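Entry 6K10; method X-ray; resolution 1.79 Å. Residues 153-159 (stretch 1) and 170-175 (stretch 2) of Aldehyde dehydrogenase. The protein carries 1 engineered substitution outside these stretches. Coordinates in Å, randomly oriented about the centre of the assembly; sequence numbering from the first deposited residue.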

ATOM      1  N   VAL A 153      -1.099 -27.693  14.741  1.00 22.59           N
ATOM      2  CA  VAL A 153      -1.975 -26.632  14.251  1.00 22.84           C
ATOM      3  C   VAL A 153      -1.948 -26.584  12.728  1.00 26.10           C
ATOM      4  O   VAL A 153      -2.991 -26.465  12.075  1.00 26.58           O
ATOM      5  CB  VAL A 153      -1.574 -25.279  14.863  1.00 23.77           C
ATOM      6  CG1 VAL A 153      -2.514 -24.186  14.377  1.00 22.91           C
ATOM      7  CG2 VAL A 153      -1.578 -25.360  16.382  1.00 22.54           C
ATOM      8  N   ALA A 154      -0.750 -26.676  12.142  1.00 21.77           N
ATOM      9  CA  ALA A 154      -0.627 -26.632  10.688  1.00 21.79           C
ATOM     10  C   ALA A 154      -1.418 -27.756  10.029  1.00 23.37           C
ATOM     11  O   ALA A 154      -2.096 -27.540   9.017  1.00 24.59           O
ATOM     12  CB  ALA A 154       0.846 -26.707  10.283  1.00 20.01           C
ATOM     13  N   ARG A 155      -1.348 -28.965  10.594  1.00 24.41           N
ATOM     14  CA  ARG A 155      -2.074 -30.097  10.023  1.00 24.80           C
ATOM     15  C   ARG A 155      -3.579 -29.920  10.156  1.00 24.66           C
ATOM     16  O   ARG A 155      -4.334 -30.260   9.236  1.00 25.37           O
ATOM     17  CB  ARG A 155      -1.642 -31.401  10.690  1.00 29.63           C
ATOM     18  CG  ARG A 155      -2.324 -32.646  10.120  1.00 37.89           C
ATOM     19  CD  ARG A 155      -2.314 -32.661   8.594  1.00 42.81           C
ATOM     20  NE  ARG A 155      -0.961 -32.707   8.043  1.00 45.73           N
ATOM     21  CZ  ARG A 155      -0.134 -33.743   8.137  1.00 48.83           C
ATOM     22  NH1 ARG A 155       1.066 -33.653   7.581  1.00 50.27           N
ATOM     23  NH2 ARG A 155      -0.506 -34.849   8.771  1.00 48.55           N
ATOM     24  N   VAL A 156      -4.036 -29.457  11.318  1.00 26.22           N
ATOM     25  CA  VAL A 156      -5.460 -29.201  11.494  1.00 29.28           C
ATOM     26  C   VAL A 156      -5.934 -28.173  10.478  1.00 24.29           C
ATOM     27  O   VAL A 156      -7.025 -28.294   9.910  1.00 24.21           O
ATOM     28  CB  VAL A 156      -5.746 -28.753  12.939  1.00 30.72           C
ATOM     29  CG1 VAL A 156      -7.155 -28.199  13.056  1.00 33.29           C
ATOM     30  CG2 VAL A 156      -5.546 -29.915  13.898  1.00 28.02           C
ATOM     31  N   ILE A 157      -5.108 -27.155  10.222  1.00 24.27           N
ATOM     32  CA  ILE A 157      -5.442 -26.147   9.219  1.00 21.72           C
ATOM     33  C   ILE A 157      -5.519 -26.781   7.835  1.00 25.02           C
ATOM     34  O   ILE A 157      -6.450 -26.521   7.062  1.00 24.00           O
ATOM     35  CB  ILE A 157      -4.419 -24.997   9.264  1.00 23.04           C
ATOM     36  CG1 ILE A 157      -4.595 -24.178  10.547  1.00 22.85           C
ATOM     37  CG2 ILE A 157      -4.541 -24.114   8.030  1.00 23.26           C
ATOM     38  CD1 ILE A 157      -3.620 -23.024  10.676  1.00 24.44           C
ATOM     39  N   LYS A 158      -4.542 -27.629   7.504  1.00 25.20           N
ATOM     40  CA  LYS A 158      -4.542 -28.287   6.201  1.00 26.36           C
ATOM     41  C   LYS A 158      -5.748 -29.207   6.042  1.00 26.35           C
ATOM     42  O   LYS A 158      -6.401 -29.208   4.991  1.00 28.44           O
ATOM     43  CB  LYS A 158      -3.246 -29.071   6.010  1.00 27.42           C
ATOM     44  CG  LYS A 158      -3.247 -29.966   4.785  1.00 30.56           C
ATOM     45  CD  LYS A 158      -1.982 -29.790   3.969  1.00 31.47           C
ATOM     46  CE  LYS A 158      -2.042 -30.610   2.695  1.00 32.89           C
ATOM     47  NZ  LYS A 158      -2.552 -29.799   1.556  1.00 32.89           N
ATOM     48  N   ARG A 159      -6.051 -30.003   7.070  1.00 24.47           N
ATOM     49  CA  ARG A 159      -7.223 -30.874   7.029  1.00 27.21           C
ATOM     50  C   ARG A 159      -8.493 -30.065   6.805  1.00 29.97           C
ATOM     51  O   ARG A 159      -9.287 -30.358   5.904  1.00 28.32           O
ATOM     52  CB  ARG A 159      -7.331 -31.665   8.334  1.00 27.56           C
ATOM     53  CG  ARG A 159      -6.377 -32.838   8.463  1.00 34.59           C
ATOM     54  CD  ARG A 159      -6.889 -33.830   9.503  1.00 41.21           C
ATOM     55  NE  ARG A 159      -6.328 -33.590  10.831  1.00 44.58           N
ATOM     56  CZ  ARG A 159      -7.052 -33.321  11.915  1.00 47.34           C
ATOM     57  NH1 ARG A 159      -6.454 -33.121  13.080  1.00 46.28           N
ATOM     58  NH2 ARG A 159      -8.373 -33.249  11.834  1.00 48.99           N
ATOM     59  N   ILE A 170      -8.370 -22.694  -2.499  1.00 21.74           N
ATOM     60  CA  ILE A 170      -7.544 -22.458  -1.322  1.00 24.73           C
ATOM     61  C   ILE A 170      -6.773 -23.737  -1.030  1.00 26.05           C
ATOM     62  O   ILE A 170      -7.365 -24.819  -0.958  1.00 26.76           O
ATOM     63  CB  ILE A 170      -8.378 -22.040  -0.095  1.00 24.64           C
ATOM     64  CG1 ILE A 170      -9.177 -20.768  -0.385  1.00 25.95           C
ATOM     65  CG2 ILE A 170      -7.477 -21.822   1.109  1.00 28.11           C
ATOM     66  CD1 ILE A 170     -10.210 -20.449   0.674  1.00 25.47           C
ATOM     67  N   GLU A 171      -5.458 -23.614  -0.868  1.00 22.91           N
ATOM     68  CA  GLU A 171      -4.595 -24.757  -0.613  1.00 24.71           C
ATOM     69  C   GLU A 171      -3.620 -24.407   0.500  1.00 25.80           C
ATOM     70  O   GLU A 171      -3.219 -23.250   0.653  1.00 26.72           O
ATOM     71  CB  GLU A 171      -3.837 -25.178  -1.883  1.00 27.01           C
ATOM     72  CG  GLU A 171      -2.800 -26.290  -1.705  1.00 26.27           C
ATOM     73  CD  GLU A 171      -3.394 -27.612  -1.239  1.00 27.97           C
ATOM     74  OE1 GLU A 171      -3.429 -28.559  -2.050  1.00 30.79           O
ATOM     75  OE2 GLU A 171      -3.799 -27.717  -0.061  1.00 28.19           O
ATOM     76  N   VAL A 172      -3.248 -25.419   1.283  1.00 21.97           N
ATOM     77  CA  VAL A 172      -2.298 -25.275   2.380  1.00 23.98           C
ATOM     78  C   VAL A 172      -1.042 -26.063   2.041  1.00 27.66           C
ATOM     79  O   VAL A 172      -1.120 -27.248   1.690  1.00 28.24           O
ATOM     80  CB  VAL A 172      -2.899 -25.754   3.712  1.00 25.63           C
ATOM     81  CG1 VAL A 172      -1.843 -25.738   4.803  1.00 21.59           C
ATOM     82  CG2 VAL A 172      -4.085 -24.890   4.094  1.00 24.81           C
ATOM     83  N   ILE A 173       0.113 -25.412   2.158  1.00 26.95           N
ATOM     84  CA  ILE A 173       1.409 -26.019   1.873  1.00 27.28           C
ATOM     85  C   ILE A 173       2.176 -26.124   3.183  1.00 27.63           C
ATOM     86  O   ILE A 173       2.579 -25.107   3.758  1.00 27.72           O
ATOM     87  CB  ILE A 173       2.207 -25.207   0.845  1.00 29.00           C
ATOM     88  CG1 ILE A 173       1.395 -25.013  -0.435  1.00 29.39           C
ATOM     89  CG2 ILE A 173       3.537 -25.883   0.558  1.00 30.07           C
ATOM     90  CD1 ILE A 173       1.237 -26.268  -1.238  1.00 31.73           C
ATOM     91  N   GLU A 174       2.401 -27.349   3.647  1.00 26.08           N
ATOM     92  CA  GLU A 174       3.193 -27.584   4.845  1.00 30.77           C
ATOM     93  C   GLU A 174       4.678 -27.640   4.504  1.00 32.38           C
ATOM     94  O   GLU A 174       5.071 -28.111   3.434  1.00 31.68           O
ATOM     95  CB  GLU A 174       2.778 -28.885   5.529  1.00 32.66           C
ATOM     96  CG  GLU A 174       1.470 -28.807   6.290  1.00 37.85           C
ATOM     97  CD  GLU A 174       0.901 -30.180   6.591  1.00 39.74           C
ATOM     98  OE1 GLU A 174       1.308 -31.151   5.920  1.00 41.75           O
ATOM     99  OE2 GLU A 174       0.054 -30.290   7.500  1.00 38.54           O
ATOM    100  N   GLY A 175       5.499 -27.161   5.426  1.00 31.25           N
ATOM    101  CA  GLY A 175       6.932 -27.211   5.238  1.00 31.07           C
ATOM    102  C   GLY A 175       7.626 -26.108   6.013  1.00 34.49           C
ATOM    103  O   GLY A 175       7.014 -25.393   6.805  1.00 36.46           O
TER

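Residues 153-159 form part of a longer helix. Residues 170-172 are a strand, and the chain runs on from there without regular structure through Gly-175. Helix and strand run roughly antiparallel, at 152° between their N-to-C directions, and their axes approach to 8.5 Å. The backbones come close at Lys-158 and Val-172, whose CA atoms are 5.4 Å apart. Nearer the start of the helix stretch, the CA atoms of Ala-154 and Glu-174 are 7.0 Å apart. The contact is small, burying 335 Å² in total, and it includes two salt bridges.

Within the helix, the backbone NH groups of Ile-157, Lys-158 and Arg-159 are satisfied by the carbonyls four residues earlier, those of Val-153, Ala-154 and Arg-155. The hydrogen bonds from the helix to the second stretch all come from side chains, those of Arg-155 and Lys-158.

Arg-155 and Glu-174 form a two-pronged salt bridge. Arg-155 NE donates to Glu-174 OE2 at 2.7 Å, and Arg-155 NH1 donates to Glu-174 OE1 at 3.0 Å. Each carboxylate oxygen thus receives one hydrogen bond from the guanidinium. OE2 lies at the edge of the guanidinium, near its plane, where the N-H bonds point. The CA-to-CB bond of Arg-155 points away from the other stretch overall, but chi2 and chi3 are both p and the folded side chain brings its end back. The CA-to-CB bond of Glu-174 points toward the helix.

The CA-to-CB bond of Lys-158 points toward the second stretch, and its NZ reaches Val-172 O and the Glu-171 carboxylate. Its NZ donates a hydrogen bond to Val-172 O at 2.9 Å. This occupies a backbone carbonyl with a charged donor. The same NZ forms a salt bridge with Glu-171, NZ to OE2 at 2.9 Å, and is also hydrogen-bonded elsewhere in the structure.

Glu-171 starts with its CA-to-CB bond pointing away from the helix, yet its carboxylate comes nearer. OE2 also accepts a hydrogen bond from the backbone, Val-172 N to Glu-171 OE2 at 2.7 Å, so one oxygen serves both the lysine and the NH of the next residue. It has a further hydrogen bond elsewhere in the structure.

Val-172 supplies the apolar part of the contact. Its CA-to-CB bond points toward the helix. Val-172 CG2 lies 4.0 Å from Ile-157 CG2, and Val-172 CG1 lies 3.8 Å from Lys-158 CB. The lysine thus adds its aliphatic base to the packing while its ammonium group bonds to Val-172 O and Glu-171 OE2. The CA-to-CB bond of Ile-173 points away, and the residue takes no part.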